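PDB 3DBX: CD1-2 antigen from Gallus gallus, which probably presents lipid antigens to T cells, as CD1 proteins do, from a hydrophobic groove built on an MHC class I-like fold. Local coordinates for residues A[19-24]-A[93-98]; A[124-129]-A[138-143]; A[221-226]-A[253-258]. All coordinates share one frame; numbering follows the deposited sequence.

In the fold
Contacts 1 and 2 both belong to the MHC-like platform and reach the same antiparallel sheet, their centres about 18 Å apart; contact 3 lies in the immunoglobulin C1-set domain, with its centre more than 40 Å from either. Contact 1 joins the adjacent strands 12-21 and 97-107 at the surface, by backbone hydrogen bonds and a tyrosine laid against a glycosylated turn. Contact 2, partly buried, closes the far edge of the sheet, where an arginine binds main-chain carbonyls as strand 135-138 gives way to a helix. Contact 3 alone is core: it joins two different sheets face to face, through a tryptophan and small or apolar side chains.

Contact 1: A[19-24]-A[93-98]. With NAG (2-acetamido-2-deoxy-beta-D-glucopyranose), chain C.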
loop_
_atom_site.group_PDB
_atom_site.type_symbol
_atom_site.label_atom_id
_atom_site.label_comp_id
_atom_site.label_asym_id
_atom_site.label_seq_id
_atom_site.Cartn_x
_atom_site.Cartn_y
_atom_site.Cartn_z
ATOM N N LEU A 19 11.620 -5.611 10.132
ATOM C CA LEU A 19 12.430 -5.782 11.314
ATOM C C LEU A 19 13.589 -4.805 11.151
ATOM O O LEU A 19 14.460 -5.033 10.336
ATOM C CB LEU A 19 12.946 -7.227 11.394
ATOM C CG LEU A 19 11.982 -8.307 11.900
ATOM C CD1 LEU A 19 10.737 -8.392 11.006
ATOM C CD2 LEU A 19 12.629 -9.650 11.998
ATOM N N LEU A 20 13.525 -3.688 11.871
ATOM C CA LEU A 20 14.570 -2.674 11.865
ATOM C C LEU A 20 15.460 -2.906 13.062
ATOM O O LEU A 20 15.083 -2.664 14.225
ATOM C CB LEU A 20 14.001 -1.251 11.877
ATOM C CG LEU A 20 14.976 -0.084 12.150
ATOM C CD1 LEU A 20 16.315 -0.132 11.348
ATOM C CD2 LEU A 20 14.252 1.245 11.919
ATOM N N LEU A 21 16.653 -3.389 12.756
ATOM C CA LEU A 21 17.608 -3.781 13.746
ATOM C C LEU A 21 18.572 -2.605 13.967
ATOM O O LEU A 21 19.612 -2.506 13.323
ATOM C CB LEU A 21 18.321 -5.050 13.264
ATOM C CG LEU A 21 17.709 -6.437 13.520
ATOM C CD1 LEU A 21 16.216 -6.511 13.316
ATOM C CD2 LEU A 21 18.445 -7.533 12.733
ATOM N N GLY A 22 18.181 -1.725 14.890
ATOM C CA GLY A 22 18.928 -0.516 15.256
ATOM C C GLY A 22 20.343 -0.737 15.721
ATOM O O GLY A 22 21.279 -0.411 15.006
ATOM N N ASN A 23 20.496 -1.252 16.940
ATOM C CA ASN A 23 21.783 -1.726 17.472
ATOM C C ASN A 23 21.618 -3.155 18.001
ATOM O O ASN A 23 20.589 -3.797 17.767
ATOM C CB ASN A 23 22.344 -0.787 18.561
ATOM C CG ASN A 23 21.311 -0.403 19.618
ATOM O OD1 ASN A 23 20.333 -1.118 19.829
ATOM N ND2 ASN A 23 21.537 0.732 20.292
ATOM N N VAL A 24 22.617 -3.656 18.710
ATOM C CA VAL A 24 22.548 -5.025 19.227
ATOM C C VAL A 24 21.302 -5.274 20.132
ATOM O O VAL A 24 20.604 -6.277 19.978
ATOM C CB VAL A 24 23.894 -5.446 19.858
ATOM C CG1 VAL A 24 24.228 -4.588 21.069
ATOM C CG2 VAL A 24 23.898 -6.927 20.188
ATOM N N LEU A 93 28.279 -8.360 9.468
ATOM C CA LEU A 93 27.662 -7.101 9.042
ATOM C C LEU A 93 27.375 -6.197 10.236
ATOM O O LEU A 93 27.264 -6.661 11.368
ATOM C CB LEU A 93 26.372 -7.352 8.241
ATOM C CG LEU A 93 26.458 -8.181 6.951
ATOM C CD1 LEU A 93 25.106 -8.276 6.278
ATOM C CD2 LEU A 93 27.501 -7.647 5.965
ATOM N N ASP A 94 27.254 -4.904 9.974
ATOM C CA ASP A 94 27.068 -3.916 11.032
ATOM C C ASP A 94 25.656 -3.320 11.021
ATOM O O ASP A 94 25.078 -3.143 9.957
ATOM C CB ASP A 94 28.107 -2.806 10.881
ATOM C CG ASP A 94 28.227 -2.305 9.441
ATOM O OD1 ASP A 94 27.372 -1.512 9.002
ATOM O OD2 ASP A 94 29.190 -2.697 8.748
ATOM N N TYR A 95 25.138 -2.998 12.208
ATOM C CA TYR A 95 23.880 -2.251 12.396
ATOM C C TYR A 95 23.980 -0.772 11.929
ATOM O O TYR A 95 25.072 -0.211 11.925
ATOM C CB TYR A 95 23.462 -2.305 13.877
ATOM C CG TYR A 95 23.227 -3.710 14.446
ATOM C CD1 TYR A 95 21.944 -4.254 14.522
ATOM C CD2 TYR A 95 24.287 -4.481 14.901
ATOM C CE1 TYR A 95 21.729 -5.540 15.054
ATOM C CE2 TYR A 95 24.087 -5.766 15.426
ATOM C CZ TYR A 95 22.805 -6.286 15.493
ATOM O OH TYR A 95 22.625 -7.551 16.018
ATOM N N PRO A 96 22.847 -0.132 11.544
ATOM C CA PRO A 96 21.479 -0.680 11.433
ATOM C C PRO A 96 21.348 -1.592 10.231
ATOM O O PRO A 96 22.081 -1.459 9.248
ATOM C CB PRO A 96 20.587 0.573 11.245
ATOM C CG PRO A 96 21.516 1.782 11.500
ATOM C CD PRO A 96 22.888 1.294 11.174
ATOM N N ARG A 97 20.440 -2.543 10.344
ATOM C CA ARG A 97 20.050 -3.401 9.246
ATOM C C ARG A 97 18.520 -3.386 9.208
ATOM O O ARG A 97 17.882 -3.429 10.254
ATOM C CB ARG A 97 20.550 -4.828 9.482
ATOM C CG ARG A 97 21.996 -5.045 9.140
ATOM C CD ARG A 97 22.238 -4.995 7.651
ATOM N NE ARG A 97 23.641 -4.703 7.385
ATOM C CZ ARG A 97 24.144 -4.462 6.184
ATOM N NH1 ARG A 97 23.367 -4.463 5.111
ATOM N NH2 ARG A 97 25.417 -4.181 6.063
ATOM N N VAL A 98 17.932 -3.277 8.023
ATOM C CA VAL A 98 16.485 -3.432 7.896
ATOM C C VAL A 98 16.162 -4.699 7.111
ATOM O O VAL A 98 16.534 -4.831 5.934
ATOM C CB VAL A 98 15.789 -2.240 7.186
ATOM C CG1 VAL A 98 14.265 -2.356 7.323
ATOM C CG2 VAL A 98 16.253 -0.917 7.730
HETATM C C1 NAG C . 20.426 1.135 21.136
HETATM C C2 NAG C . 21.264 1.771 22.257
HETATM C C3 NAG C . 20.317 2.437 23.252
HETATM C C4 NAG C . 19.491 3.483 22.518
HETATM C C5 NAG C . 18.661 2.830 21.399
HETATM C C6 NAG C . 17.868 3.924 20.669
HETATM C C7 NAG C . 23.460 0.812 22.832
HETATM C C8 NAG C . 24.214 1.751 23.738
HETATM N N2 NAG C . 22.123 0.801 22.930
HETATM O O3 NAG C . 20.990 3.056 24.317
HETATM O O4 NAG C . 18.685 4.162 23.464
HETATM O O5 NAG C . 19.497 2.056 20.526
HETATM O O6 NAG C . 17.742 3.716 19.279
HETATM O O7 NAG C . 24.087 0.094 22.046
#
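Tyr95 has CG anti to its carbonyl carbon (chi1 -60°), and this turns the ring onto the backbone where 19-24 leaves its strand. Leu20, with CG anti to the backbone N (chi1 168°), instead sends CD1 obliquely across to Val98 CG2, 3.7 Å away. Val24 CA lies over one face of the Tyr95 ring in a CH-pi contact, 4.3 Å from its centroid, while Leu21 O sits at the ring edge, 3.2 Å from Tyr95 CD1. Tyrosine suits its place because its flat ring covers the turn while OH hydrogen-bonds His85 of helix 77-89. Strands 12-21 and 97-107 are antiparallel neighbours in the floor of the MHC-like platform, and Leu21 and Arg97 form a hydrogen-bonded pair: Leu21 N reaches Arg97 O at 2.8 Å, nearly along the C=O axis, and Arg97 N returns to Leu21 O at 3.1 Å from above the carbonyl plane. Leu21 is the last residue of its strand and Arg97 the first of the other; beyond them the backbones part into loop. Pro96, after a cis peptide bond, sets CA against Leu21 O (3.2 Å), a CA-H...O contact. Gly22 makes the turn without a side chain, and Asn23, its CB directed away from 93-98, carries an N-linked NAG through ND2.

Contact 2: A[124-129]-A[138-143]; sequences RDLVTY and PQRSTL
A classic beta bulge marks strand 124-130, with Leu126 and Val127 both facing Ile119, and beside it the edge strand 135-138 of the MHC-like platform runs out into the loop before helix 143-154. Val127 and Pro138 form the last antiparallel pair, a non-hydrogen-bonded one. Next to it Gln139 N donates to Leu126 O at 3.0 Å, from above the carbonyl plane. Arg140 then turns back to the strand: its CG occupies the crowded position between backbone N and carbonyl carbon (chi1 65°), and a bend at chi3 (77°) brings the guanidinium side-on to Asp125 O. NE at 3.0 Å and NH2 at 2.9 Å both grip that one oxygen, which lies close to the guanidinium plane; NH2 also makes a weak bond to Arg124 O. Arginine suits this place because its fan of N-H groups can serve backbone carbonyls along one edge while both flat faces are packed. Leu126 CD1 sits over one face, 3.7 Å from Arg140 CZ, and the guanidinium of Arg124 stacks on the opposite face, centres 4.0 Å apart and planes at 26°. The like charges of this stack are probably eased by Glu121, which forms a salt bridge with Arg140 NH1. Gln139, bent at chi2, lays its chain along the strand, CB against Asp125 CB and NE2 3.5 Å from Thr128 CB. Asp125 OD1 hydrogen-bonds an aromatic side chain of another protein chain. Leu126 also touches Leu144 and Met148 of helix 143-154, Arg140 packs on Ala145 and Pro138 on Ser149, so the junction is held between that helix above the sheet edge and strand 113-121 alongside.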
loop_
_atom_site.group_PDB
_atom_site.type_symbol
_atom_site.label_atom_id
_atom_site.label_comp_id
_atom_site.label_asym_id
_atom_site.label_seq_id
_atom_site.Cartn_x
_atom_site.Cartn_y
_atom_site.Cartn_z
ATOM N N ARG A 124 16.109 -4.492 -0.980
ATOM C CA ARG A 124 16.289 -5.267 -2.200
ATOM C C ARG A 124 16.041 -6.722 -1.827
ATOM O O ARG A 124 16.182 -7.076 -0.662
ATOM C CB ARG A 124 17.742 -5.130 -2.708
ATOM C CG ARG A 124 18.166 -3.698 -3.024
ATOM C CD ARG A 124 19.630 -3.596 -3.474
ATOM N NE ARG A 124 20.580 -4.056 -2.456
ATOM C CZ ARG A 124 21.547 -4.954 -2.664
ATOM N NH1 ARG A 124 21.699 -5.529 -3.857
ATOM N NH2 ARG A 124 22.372 -5.281 -1.674
ATOM N N ASP A 125 15.720 -7.569 -2.805
ATOM C CA ASP A 125 15.531 -9.006 -2.551
ATOM C C ASP A 125 16.779 -9.614 -1.938
ATOM O O ASP A 125 17.898 -9.181 -2.238
ATOM C CB ASP A 125 15.186 -9.769 -3.831
ATOM C CG ASP A 125 14.032 -9.152 -4.598
ATOM O OD1 ASP A 125 13.299 -8.308 -4.022
ATOM O OD2 ASP A 125 13.867 -9.503 -5.793
ATOM N N LEU A 126 16.574 -10.613 -1.075
ATOM C CA LEU A 126 17.681 -11.302 -0.401
ATOM C C LEU A 126 17.626 -12.825 -0.579
ATOM O O LEU A 126 18.593 -13.402 -1.058
ATOM C CB LEU A 126 17.766 -10.920 1.088
ATOM C CG LEU A 126 18.861 -11.599 1.933
ATOM C CD1 LEU A 126 20.240 -11.213 1.449
ATOM C CD2 LEU A 126 18.699 -11.288 3.423
ATOM N N VAL A 127 16.518 -13.463 -0.177
ATOM C CA VAL A 127 16.266 -14.907 -0.435
ATOM C C VAL A 127 14.774 -15.201 -0.692
ATOM O O VAL A 127 13.895 -14.489 -0.192
ATOM C CB VAL A 127 16.793 -15.859 0.704
ATOM C CG1 VAL A 127 18.307 -15.835 0.793
ATOM C CG2 VAL A 127 16.175 -15.530 2.062
ATOM N N THR A 128 14.481 -16.240 -1.475
ATOM C CA THR A 128 13.076 -16.634 -1.673
ATOM C C THR A 128 12.818 -18.117 -1.369
ATOM O O THR A 128 13.712 -18.936 -1.504
ATOM C CB THR A 128 12.537 -16.243 -3.081
ATOM O OG1 THR A 128 11.108 -16.389 -3.102
ATOM C CG2 THR A 128 13.145 -17.094 -4.173
ATOM N N TYR A 129 11.597 -18.446 -0.949
ATOM C CA TYR A 129 11.256 -19.836 -0.643
ATOM C C TYR A 129 10.491 -20.527 -1.770
ATOM O O TYR A 129 9.383 -20.134 -2.125
ATOM C CB TYR A 129 10.524 -19.962 0.703
ATOM C CG TYR A 129 10.105 -21.380 1.050
ATOM C CD1 TYR A 129 11.059 -22.372 1.301
ATOM C CD2 TYR A 129 8.752 -21.738 1.114
ATOM C CE1 TYR A 129 10.681 -23.677 1.616
ATOM C CE2 TYR A 129 8.364 -23.062 1.429
ATOM C CZ TYR A 129 9.338 -24.016 1.678
ATOM O OH TYR A 129 8.988 -25.314 1.986
ATOM N N PRO A 138 18.715 -18.131 -3.178
ATOM C CA PRO A 138 19.359 -16.813 -3.090
ATOM C C PRO A 138 18.929 -15.866 -4.213
ATOM O O PRO A 138 18.829 -16.285 -5.370
ATOM C CB PRO A 138 20.853 -17.140 -3.230
ATOM C CG PRO A 138 20.964 -18.593 -2.990
ATOM C CD PRO A 138 19.699 -19.184 -3.489
ATOM N N GLN A 139 18.678 -14.602 -3.859
ATOM C CA GLN A 139 18.231 -13.578 -4.806
ATOM C C GLN A 139 19.351 -12.612 -5.211
ATOM O O GLN A 139 19.265 -11.958 -6.256
ATOM C CB GLN A 139 17.064 -12.786 -4.225
ATOM C CG GLN A 139 15.799 -13.595 -3.877
ATOM C CD GLN A 139 14.887 -13.836 -5.070
ATOM O OE1 GLN A 139 15.327 -14.309 -6.125
ATOM N NE2 GLN A 139 13.611 -13.517 -4.910
ATOM N N ARG A 140 20.380 -12.504 -4.373
ATOM C CA ARG A 140 21.577 -11.737 -4.701
ATOM C C ARG A 140 22.769 -12.680 -4.583
ATOM O O ARG A 140 22.598 -13.823 -4.143
ATOM C CB ARG A 140 21.715 -10.482 -3.820
ATOM C CG ARG A 140 21.928 -10.734 -2.341
ATOM C CD ARG A 140 22.023 -9.449 -1.546
ATOM N NE ARG A 140 20.709 -8.840 -1.324
ATOM C CZ ARG A 140 20.425 -8.006 -0.327
ATOM N NH1 ARG A 140 21.353 -7.694 0.566
ATOM N NH2 ARG A 140 19.201 -7.500 -0.206
ATOM N N SER A 141 23.961 -12.232 -4.981
ATOM C CA SER A 141 25.115 -13.143 -5.043
ATOM C C SER A 141 26.207 -12.958 -3.971
ATOM O O SER A 141 27.364 -13.312 -4.205
ATOM C CB SER A 141 25.716 -13.188 -6.464
ATOM O OG SER A 141 26.276 -11.946 -6.852
ATOM N N THR A 142 25.834 -12.453 -2.793
ATOM C CA THR A 142 26.795 -12.263 -1.683
ATOM C C THR A 142 26.646 -13.254 -0.492
ATOM O O THR A 142 25.823 -14.175 -0.543
ATOM C CB THR A 142 26.826 -10.787 -1.195
ATOM O OG1 THR A 142 27.960 -10.586 -0.338
ATOM C CG2 THR A 142 25.525 -10.402 -0.466
ATOM N N LEU A 143 27.458 -13.054 0.556
ATOM C CA LEU A 143 27.534 -13.952 1.725
ATOM C C LEU A 143 26.242 -14.023 2.538
ATOM O O LEU A 143 25.790 -15.123 2.871
ATOM C CB LEU A 143 28.679 -13.537 2.656
ATOM C CG LEU A 143 28.832 -14.238 4.014
ATOM C CD1 LEU A 143 29.595 -15.567 3.894
ATOM C CD2 LEU A 143 29.541 -13.312 4.991
#

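Contact 3: A[221-226]-A[253-258]; sequences VTWLRD and STLLVS
Strands 221-225 and 253-257 run in nearly the same direction, their axes 28° apart and 7.9 Å at closest approach. They belong to opposing sheets of the C1-set immunoglobulin sandwich, so what joins them is side chains facing inward. Val221, Trp223 and Arg225 direct their CB atoms toward 253-257, and Ser253 and Leu255 direct theirs back. Trp223 carries most of the contact: with CG anti to the carbonyl carbon (chi1 -77°) and chi2 near 94°, the indole extends across the gap with one face to Leu255 and an edge to Ser253. Leu255 CB stands almost on the normal of the five-membered ring, 3.9 Å from its centroid, a CH-pi contact, while Leu255 CD2 reaches back to Trp223 CB at 4.0 Å. At the ring edge Trp223 NE1 makes a weak hydrogen bond to Ser253 OG at 3.0 Å. Serine is small enough to leave room for the indole and still offers it an oxygen; its CB also meets Val221 CG1 at 3.8 Å. Trp223 further packs on Cys209, whose disulfide to Cys267 pins the two sheets together, giving the tryptophan-beside-disulfide core familiar from immunoglobulin domains. Toward the strand ends, one water accepts from Arg225 NH2 at 2.9 Å and donates to Leu256 O at 2.7 Å, spanning the gap where the side chain itself does not touch. The chemistry implies a core held chiefly by apolar packing, in which the buried indole N-H keeps a polar partner, though not an ideally aligned one, and the one charged side chain reaching this gap, Arg225, stays at its margin, bonded to Tyr265 and to the bridging water.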
loop_
_atom_site.group_PDB
_atom_site.type_symbol
_atom_site.label_atom_id
_atom_site.label_comp_id
_atom_site.label_asym_id
_atom_site.label_seq_id
_atom_site.Cartn_x
_atom_site.Cartn_y
_atom_site.Cartn_z
ATOM N N VAL A 221 -10.337 4.259 -16.312
ATOM C CA VAL A 221 -10.728 5.618 -16.670
ATOM C C VAL A 221 -10.138 5.886 -18.045
ATOM O O VAL A 221 -8.907 5.771 -18.229
ATOM C CB VAL A 221 -10.147 6.620 -15.693
ATOM C CG1 VAL A 221 -10.533 8.042 -16.116
ATOM C CG2 VAL A 221 -10.620 6.316 -14.251
ATOM N N THR A 222 -11.003 6.194 -19.017
ATOM C CA THR A 222 -10.544 6.483 -20.362
ATOM C C THR A 222 -11.082 7.844 -20.822
ATOM O O THR A 222 -12.050 8.365 -20.267
ATOM C CB THR A 222 -10.900 5.363 -21.378
ATOM O OG1 THR A 222 -12.319 5.180 -21.424
ATOM C CG2 THR A 222 -10.241 4.007 -20.968
ATOM N N TRP A 223 -10.406 8.415 -21.814
ATOM C CA TRP A 223 -10.839 9.648 -22.429
ATOM C C TRP A 223 -11.493 9.303 -23.714
ATOM O O TRP A 223 -11.056 8.387 -24.393
ATOM C CB TRP A 223 -9.641 10.548 -22.660
ATOM C CG TRP A 223 -9.219 11.200 -21.369
ATOM C CD1 TRP A 223 -8.253 10.759 -20.486
ATOM C CD2 TRP A 223 -9.772 12.386 -20.807
ATOM N NE1 TRP A 223 -8.189 11.613 -19.412
ATOM C CE2 TRP A 223 -9.102 12.624 -19.592
ATOM C CE3 TRP A 223 -10.777 13.281 -21.219
ATOM C CZ2 TRP A 223 -9.409 13.705 -18.781
ATOM C CZ3 TRP A 223 -11.073 14.362 -20.403
ATOM C CH2 TRP A 223 -10.414 14.553 -19.206
ATOM N N LEU A 224 -12.557 10.020 -24.047
ATOM C CA LEU A 224 -13.200 9.861 -25.350
ATOM C C LEU A 224 -13.052 11.170 -26.132
ATOM O O LEU A 224 -13.233 12.255 -25.563
ATOM C CB LEU A 224 -14.675 9.481 -25.200
ATOM C CG LEU A 224 -15.065 8.245 -24.368
ATOM C CD1 LEU A 224 -16.514 8.384 -23.934
ATOM C CD2 LEU A 224 -14.875 6.988 -25.137
ATOM N N ARG A 225 -12.656 11.048 -27.399
ATOM C CA ARG A 225 -12.549 12.185 -28.326
ATOM C C ARG A 225 -13.630 11.945 -29.385
ATOM O O ARG A 225 -13.596 10.937 -30.104
ATOM C CB ARG A 225 -11.143 12.259 -28.945
ATOM C CG ARG A 225 -10.978 13.273 -30.065
ATOM C CD ARG A 225 -9.617 13.150 -30.777
ATOM N NE ARG A 225 -8.469 13.334 -29.874
ATOM C CZ ARG A 225 -7.501 12.432 -29.677
ATOM N NH1 ARG A 225 -7.515 11.269 -30.327
ATOM N NH2 ARG A 225 -6.506 12.698 -28.832
ATOM N N ASP A 226 -14.612 12.846 -29.416
ATOM C CA ASP A 226 -15.884 12.649 -30.133
ATOM C C ASP A 226 -16.660 11.353 -29.841
ATOM O O ASP A 226 -17.566 10.993 -30.580
ATOM C CB ASP A 226 -15.696 12.926 -31.618
ATOM C CG ASP A 226 -15.295 14.370 -31.854
ATOM O OD1 ASP A 226 -15.841 15.230 -31.081
ATOM O OD2 ASP A 226 -14.430 14.653 -32.743
ATOM N N SER A 253 -6.808 11.200 -14.138
ATOM C CA SER A 253 -6.330 10.911 -15.497
ATOM C C SER A 253 -6.230 12.229 -16.249
ATOM O O SER A 253 -7.030 13.107 -15.997
ATOM C CB SER A 253 -7.282 9.970 -16.234
ATOM O OG SER A 253 -6.748 9.695 -17.537
ATOM N N THR A 254 -5.235 12.393 -17.129
ATOM C CA THR A 254 -5.112 13.661 -17.841
ATOM C C THR A 254 -4.838 13.433 -19.301
ATOM O O THR A 254 -4.199 12.418 -19.665
ATOM C CB THR A 254 -3.983 14.596 -17.281
ATOM O OG1 THR A 254 -2.697 14.041 -17.542
ATOM C CG2 THR A 254 -4.132 14.884 -15.776
ATOM N N LEU A 255 -5.294 14.383 -20.125
ATOM C CA LEU A 255 -5.103 14.345 -21.572
ATOM C C LEU A 255 -4.662 15.723 -22.046
ATOM O O LEU A 255 -5.376 16.707 -21.818
ATOM C CB LEU A 255 -6.401 13.965 -22.287
ATOM C CG LEU A 255 -6.362 13.832 -23.823
ATOM C CD1 LEU A 255 -5.440 12.699 -24.236
ATOM C CD2 LEU A 255 -7.749 13.647 -24.421
ATOM N N LEU A 256 -3.506 15.808 -22.700
ATOM C CA LEU A 256 -3.141 17.051 -23.396
ATOM C C LEU A 256 -3.901 17.224 -24.715
ATOM O O LEU A 256 -3.961 16.306 -25.528
ATOM C CB LEU A 256 -1.638 17.146 -23.629
ATOM C CG LEU A 256 -0.815 17.290 -22.342
ATOM C CD1 LEU A 256 0.586 16.678 -22.504
ATOM C CD2 LEU A 256 -0.690 18.758 -21.961
ATOM N N VAL A 257 -4.505 18.398 -24.905
ATOM C CA VAL A 257 -5.211 18.713 -26.138
ATOM C C VAL A 257 -4.801 20.102 -26.641
ATOM O O VAL A 257 -4.286 20.915 -25.875
ATOM C CB VAL A 257 -6.746 18.625 -25.946
ATOM C CG1 VAL A 257 -7.154 17.227 -25.453
ATOM C CG2 VAL A 257 -7.241 19.696 -24.953
ATOM N N SER A 258 -5.021 20.365 -27.924
ATOM C CA SER A 258 -4.864 21.706 -28.481
ATOM C C SER A 258 -6.152 22.503 -28.226
ATOM O O SER A 258 -7.239 21.955 -28.321
ATOM C CB SER A 258 -4.598 21.625 -29.987
ATOM O OG SER A 258 -3.211 21.597 -30.268
HETATM O O HOH W 1 -4.841 14.703 -27.575
#